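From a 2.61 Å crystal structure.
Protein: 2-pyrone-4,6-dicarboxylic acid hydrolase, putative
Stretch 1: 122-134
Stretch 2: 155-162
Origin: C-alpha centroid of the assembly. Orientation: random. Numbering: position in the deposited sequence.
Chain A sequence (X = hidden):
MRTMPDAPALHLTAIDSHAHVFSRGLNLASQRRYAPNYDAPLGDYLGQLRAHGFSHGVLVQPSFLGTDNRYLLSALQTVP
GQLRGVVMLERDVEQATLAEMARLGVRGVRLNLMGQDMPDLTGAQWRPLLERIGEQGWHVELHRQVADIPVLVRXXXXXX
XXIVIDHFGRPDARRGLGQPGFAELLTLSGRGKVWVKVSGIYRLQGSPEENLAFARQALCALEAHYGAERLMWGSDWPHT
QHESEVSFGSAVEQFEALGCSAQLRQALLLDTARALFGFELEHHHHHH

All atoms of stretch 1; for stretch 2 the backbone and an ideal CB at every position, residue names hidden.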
# COMPACT_ATOMS: atom_id res chain seq x y z
N THR A 122 -17.24 -5.06 -10.68
CA THR A 122 -17.77 -6.14 -11.49
C THR A 122 -18.51 -5.54 -12.69
O THR A 122 -18.90 -6.25 -13.62
CB THR A 122 -18.70 -7.05 -10.64
OG1 THR A 122 -18.73 -8.37 -11.20
CG2 THR A 122 -20.11 -6.48 -10.61
N GLY A 123 -18.69 -4.22 -12.66
CA GLY A 123 -19.38 -3.53 -13.73
C GLY A 123 -18.63 -3.56 -15.05
O GLY A 123 -17.61 -4.24 -15.15
N ALA A 124 -19.12 -2.83 -16.05
CA ALA A 124 -18.47 -2.81 -17.35
C ALA A 124 -17.71 -1.53 -17.59
O ALA A 124 -16.99 -1.40 -18.59
CB ALA A 124 -19.50 -3.01 -18.45
N GLN A 125 -17.86 -0.57 -16.68
CA GLN A 125 -17.15 0.70 -16.82
C GLN A 125 -15.77 0.64 -16.18
O GLN A 125 -15.03 1.62 -16.19
CB GLN A 125 -17.96 1.83 -16.20
CG GLN A 125 -18.15 1.73 -14.70
CD GLN A 125 -18.88 2.94 -14.11
OE1 GLN A 125 -18.49 4.09 -14.36
NE2 GLN A 125 -19.92 2.68 -13.33
N TRP A 126 -15.42 -0.52 -15.64
CA TRP A 126 -14.12 -0.71 -15.01
C TRP A 126 -13.34 -1.86 -15.66
O TRP A 126 -12.11 -1.86 -15.64
CB TRP A 126 -14.29 -0.98 -13.51
CG TRP A 126 -14.53 0.24 -12.66
CD1 TRP A 126 -15.73 0.80 -12.34
CD2 TRP A 126 -13.53 1.07 -12.06
NE1 TRP A 126 -15.55 1.93 -11.58
CE2 TRP A 126 -14.21 2.12 -11.40
CE3 TRP A 126 -12.13 1.04 -12.02
CZ2 TRP A 126 -13.52 3.12 -10.70
CZ3 TRP A 126 -11.46 2.04 -11.33
CH2 TRP A 126 -12.15 3.06 -10.68
N ARG A 127 -14.06 -2.83 -16.22
CA ARG A 127 -13.44 -3.99 -16.86
C ARG A 127 -12.36 -3.60 -17.87
O ARG A 127 -11.29 -4.21 -17.90
CB ARG A 127 -14.51 -4.85 -17.55
CG ARG A 127 -13.96 -6.04 -18.35
CD ARG A 127 -15.08 -6.95 -18.88
NE ARG A 127 -15.46 -8.02 -17.95
CZ ARG A 127 -14.82 -9.18 -17.82
NH1 ARG A 127 -13.75 -9.45 -18.56
NH2 ARG A 127 -15.25 -10.09 -16.95
N PRO A 128 -12.62 -2.58 -18.71
CA PRO A 128 -11.64 -2.15 -19.71
C PRO A 128 -10.24 -1.93 -19.13
O PRO A 128 -9.24 -2.20 -19.80
CB PRO A 128 -12.25 -0.86 -20.24
CG PRO A 128 -13.70 -1.18 -20.20
CD PRO A 128 -13.86 -1.80 -18.84
N LEU A 129 -10.19 -1.44 -17.89
CA LEU A 129 -8.94 -1.16 -17.18
C LEU A 129 -8.45 -2.39 -16.42
O LEU A 129 -7.26 -2.69 -16.41
CB LEU A 129 -9.15 -0.00 -16.20
CG LEU A 129 -7.99 0.60 -15.39
CD1 LEU A 129 -7.70 -0.26 -14.19
CD2 LEU A 129 -6.77 0.77 -16.26
N LEU A 130 -9.38 -3.09 -15.78
CA LEU A 130 -9.04 -4.30 -15.04
C LEU A 130 -8.37 -5.34 -15.94
O LEU A 130 -7.52 -6.10 -15.48
CB LEU A 130 -10.29 -4.89 -14.39
CG LEU A 130 -10.94 -3.95 -13.37
CD1 LEU A 130 -12.28 -4.50 -12.94
CD2 LEU A 130 -10.01 -3.79 -12.18
N GLU A 131 -8.77 -5.38 -17.21
CA GLU A 131 -8.16 -6.33 -18.14
C GLU A 131 -6.76 -5.83 -18.50
O GLU A 131 -5.83 -6.62 -18.59
CB GLU A 131 -8.99 -6.48 -19.42
CG GLU A 131 -10.42 -6.95 -19.22
CD GLU A 131 -11.13 -7.23 -20.55
OE1 GLU A 131 -11.10 -6.35 -21.44
OE2 GLU A 131 -11.72 -8.32 -20.69
N ARG A 132 -6.62 -4.52 -18.71
CA ARG A 132 -5.32 -3.96 -19.06
C ARG A 132 -4.26 -4.29 -18.01
O ARG A 132 -3.15 -4.71 -18.37
CB ARG A 132 -5.39 -2.43 -19.20
CG ARG A 132 -6.13 -1.87 -20.43
CD ARG A 132 -5.42 -2.19 -21.73
NE ARG A 132 -5.54 -3.61 -22.05
CZ ARG A 132 -6.67 -4.20 -22.42
NH1 ARG A 132 -6.70 -5.50 -22.69
NH2 ARG A 132 -7.79 -3.48 -22.53
N ILE A 133 -4.59 -4.12 -16.72
CA ILE A 133 -3.60 -4.40 -15.67
C ILE A 133 -3.36 -5.88 -15.50
O ILE A 133 -2.30 -6.29 -15.05
CB ILE A 133 -4.00 -3.82 -14.29
CG1 ILE A 133 -4.70 -4.89 -13.45
CG2 ILE A 133 -4.89 -2.61 -14.46
CD1 ILE A 133 -4.87 -4.51 -12.00
N GLY A 134 -4.36 -6.69 -15.86
CA GLY A 134 -4.21 -8.13 -15.75
C GLY A 134 -3.18 -8.67 -16.72
O GLY A 134 -2.34 -9.49 -16.35
N UNK A 155 -15.20 -8.85 -6.21
CA UNK A 155 -15.53 -8.28 -7.51
C UNK A 155 -14.31 -8.41 -8.42
O UNK A 155 -14.44 -8.68 -9.61
CB UNK A 155 -15.97 -6.82 -7.38
N UNK A 156 -13.12 -8.22 -7.86
CA UNK A 156 -11.88 -8.32 -8.63
C UNK A 156 -11.39 -9.77 -8.65
O UNK A 156 -10.44 -10.11 -9.36
CB UNK A 156 -10.81 -7.40 -8.05
N UNK A 157 -12.05 -10.60 -7.86
CA UNK A 157 -11.73 -12.01 -7.73
C UNK A 157 -11.70 -12.74 -9.09
O UNK A 157 -10.73 -13.41 -9.42
CB UNK A 157 -12.75 -12.68 -6.80
N UNK A 158 -12.77 -12.61 -9.90
CA UNK A 158 -12.85 -13.27 -11.21
C UNK A 158 -11.73 -12.93 -12.17
O UNK A 158 -11.26 -13.80 -12.91
CB UNK A 158 -14.18 -12.92 -11.88
N UNK A 159 -11.30 -11.67 -12.17
CA UNK A 159 -10.25 -11.19 -13.06
C UNK A 159 -8.92 -11.90 -12.87
O UNK A 159 -7.97 -11.69 -13.63
CB UNK A 159 -10.05 -9.69 -12.86
N UNK A 160 -8.86 -12.74 -11.83
CA UNK A 160 -7.67 -13.53 -11.54
C UNK A 160 -6.38 -12.74 -11.36
O UNK A 160 -5.36 -13.03 -12.00
CB UNK A 160 -7.47 -14.55 -12.67
N UNK A 161 -6.42 -11.74 -10.49
CA UNK A 161 -5.24 -10.95 -10.27
C UNK A 161 -4.97 -10.75 -8.78
O UNK A 161 -5.84 -11.00 -7.94
CB UNK A 161 -5.38 -9.60 -10.97
N UNK A 162 -3.76 -10.33 -8.48
CA UNK A 162 -3.35 -10.09 -7.11
C UNK A 162 -4.10 -8.90 -6.54
O UNK A 162 -4.28 -7.87 -7.20
CB UNK A 162 -1.84 -9.86 -7.03

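At position 155 the CA-to-CB bond points toward stretch 1, and the ideal CB already lies 4.0 Å from Thr122 N, with the two CA atoms only 5.0 Å apart. So close an approach of backbones favours a small side chain, though a longer one that turned aside might also be accommodated. The deposited residue is Ala155. Its methyl rests against the start of stretch 1, with CB 4.3 Å from Thr122 CB, and makes no polar demand.

Position 156 is less explicit. Its CB points sideways and the ideal CB finds nothing of stretch 1 within 5.5 Å, yet the methyls of Leu130 lie within reach of a longer chain. A flexible apolar residue, leucine or methionine for example, could bridge the gap. It is Leu156, with chi1 m and chi2 t; its end comes nearer than its CB, and CD2 packs 3.5 Å from Leu130 CD2.

Position 157 is out of reach, so stretch 1 sets no preference; a polar residue would do. Gln157 occupies it and opens a type I turn that runs to 160.

At 158 the CB points toward stretch 1 but finds no partner nearby. The phi of -58° is one that proline adopts readily, though many residues share it. Pro158 fits the second place of the turn, and its CG stays 5.4 Å from Thr122 OG1, too far for a contact.

Position 159 is the richest. Its CB points toward the helix, 5.0 Å from Leu130 CB, and beyond it runs a groove bordered by Leu130, the aliphatic part of Arg127 and the loop at Thr122 and Gly123. A long, flat side chain would use that space well: tyrosine, phenylalanine or tryptophan, or perhaps methionine. The residue is Tyr159, chi1 m, which has the largest area covered in this contact. Leu130 CD1 sits over a face of the ring, 3.7 Å from the Tyr159 ring centroid, a CH-pi contact. The ring reaches far enough to bring Tyr159 OH 3.8 Å from Arg127 CB and 3.9 Å from Gly123 O, without a hydrogen bond across the stretches. Arg127 instead pairs within its own helix, its NH1 in a salt bridge of 3.2 Å with Glu131 OE2, while Tyr159 CE1 lies over one face of its guanidinium.

At 160 phi and psi are 55° and 53°. Positive phi by itself favours glycine, with asparagine a common alternative, and stretch 1 is out of reach. Gly160 closes the turn.

The backbone then extends at 161, and CB again points toward stretch 1, 5.1 Å from Gly134 CA and 5.2 Å from Ile133 CD1. The surface offered is largely apolar, so leucine, isoleucine, valine or methionine would suit. Leu161 takes chi1 p and chi2 p, placing CD2 3.5 Å from Ile133 CD1 and 4.1 Å from Leu130 O.

Position 162 is out of reach and free to be polar; it is Asp162, which takes no part in the contact. The rule here is apolar fit: no hydrogen bond crosses between the stretches.

Stretch 2, residues 155-162: ALQPYGLD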
# COMPACT_ATOMS: atom_id res chain seq x y z
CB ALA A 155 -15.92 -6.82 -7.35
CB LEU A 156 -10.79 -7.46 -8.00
CG LEU A 156 -11.05 -5.96 -7.91
CD1 LEU A 156 -9.97 -5.32 -7.07
CD2 LEU A 156 -11.08 -5.37 -9.30
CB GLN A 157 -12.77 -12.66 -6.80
CG GLN A 157 -12.30 -13.86 -5.99
CD GLN A 157 -11.48 -13.48 -4.78
OE1 GLN A 157 -10.41 -12.86 -4.90
NE2 GLN A 157 -11.97 -13.84 -3.60
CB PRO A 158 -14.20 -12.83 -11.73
CG PRO A 158 -14.34 -11.46 -11.15
CD PRO A 158 -13.90 -11.68 -9.73
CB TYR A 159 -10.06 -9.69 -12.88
CG TYR A 159 -11.28 -8.89 -13.27
CD1 TYR A 159 -11.50 -8.49 -14.59
CD2 TYR A 159 -12.24 -8.54 -12.32
CE1 TYR A 159 -12.63 -7.77 -14.95
CE2 TYR A 159 -13.38 -7.82 -12.67
CZ TYR A 159 -13.57 -7.44 -13.98
OH TYR A 159 -14.68 -6.72 -14.30
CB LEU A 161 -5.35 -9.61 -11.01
CG LEU A 161 -6.71 -8.91 -11.13
CD1 LEU A 161 -7.30 -8.73 -9.75
CD2 LEU A 161 -6.55 -7.59 -11.84
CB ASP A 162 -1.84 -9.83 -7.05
CG ASP A 162 -1.02 -11.05 -7.43
OD1 ASP A 162 0.11 -10.86 -7.96
OD2 ASP A 162 -1.48 -12.19 -7.19
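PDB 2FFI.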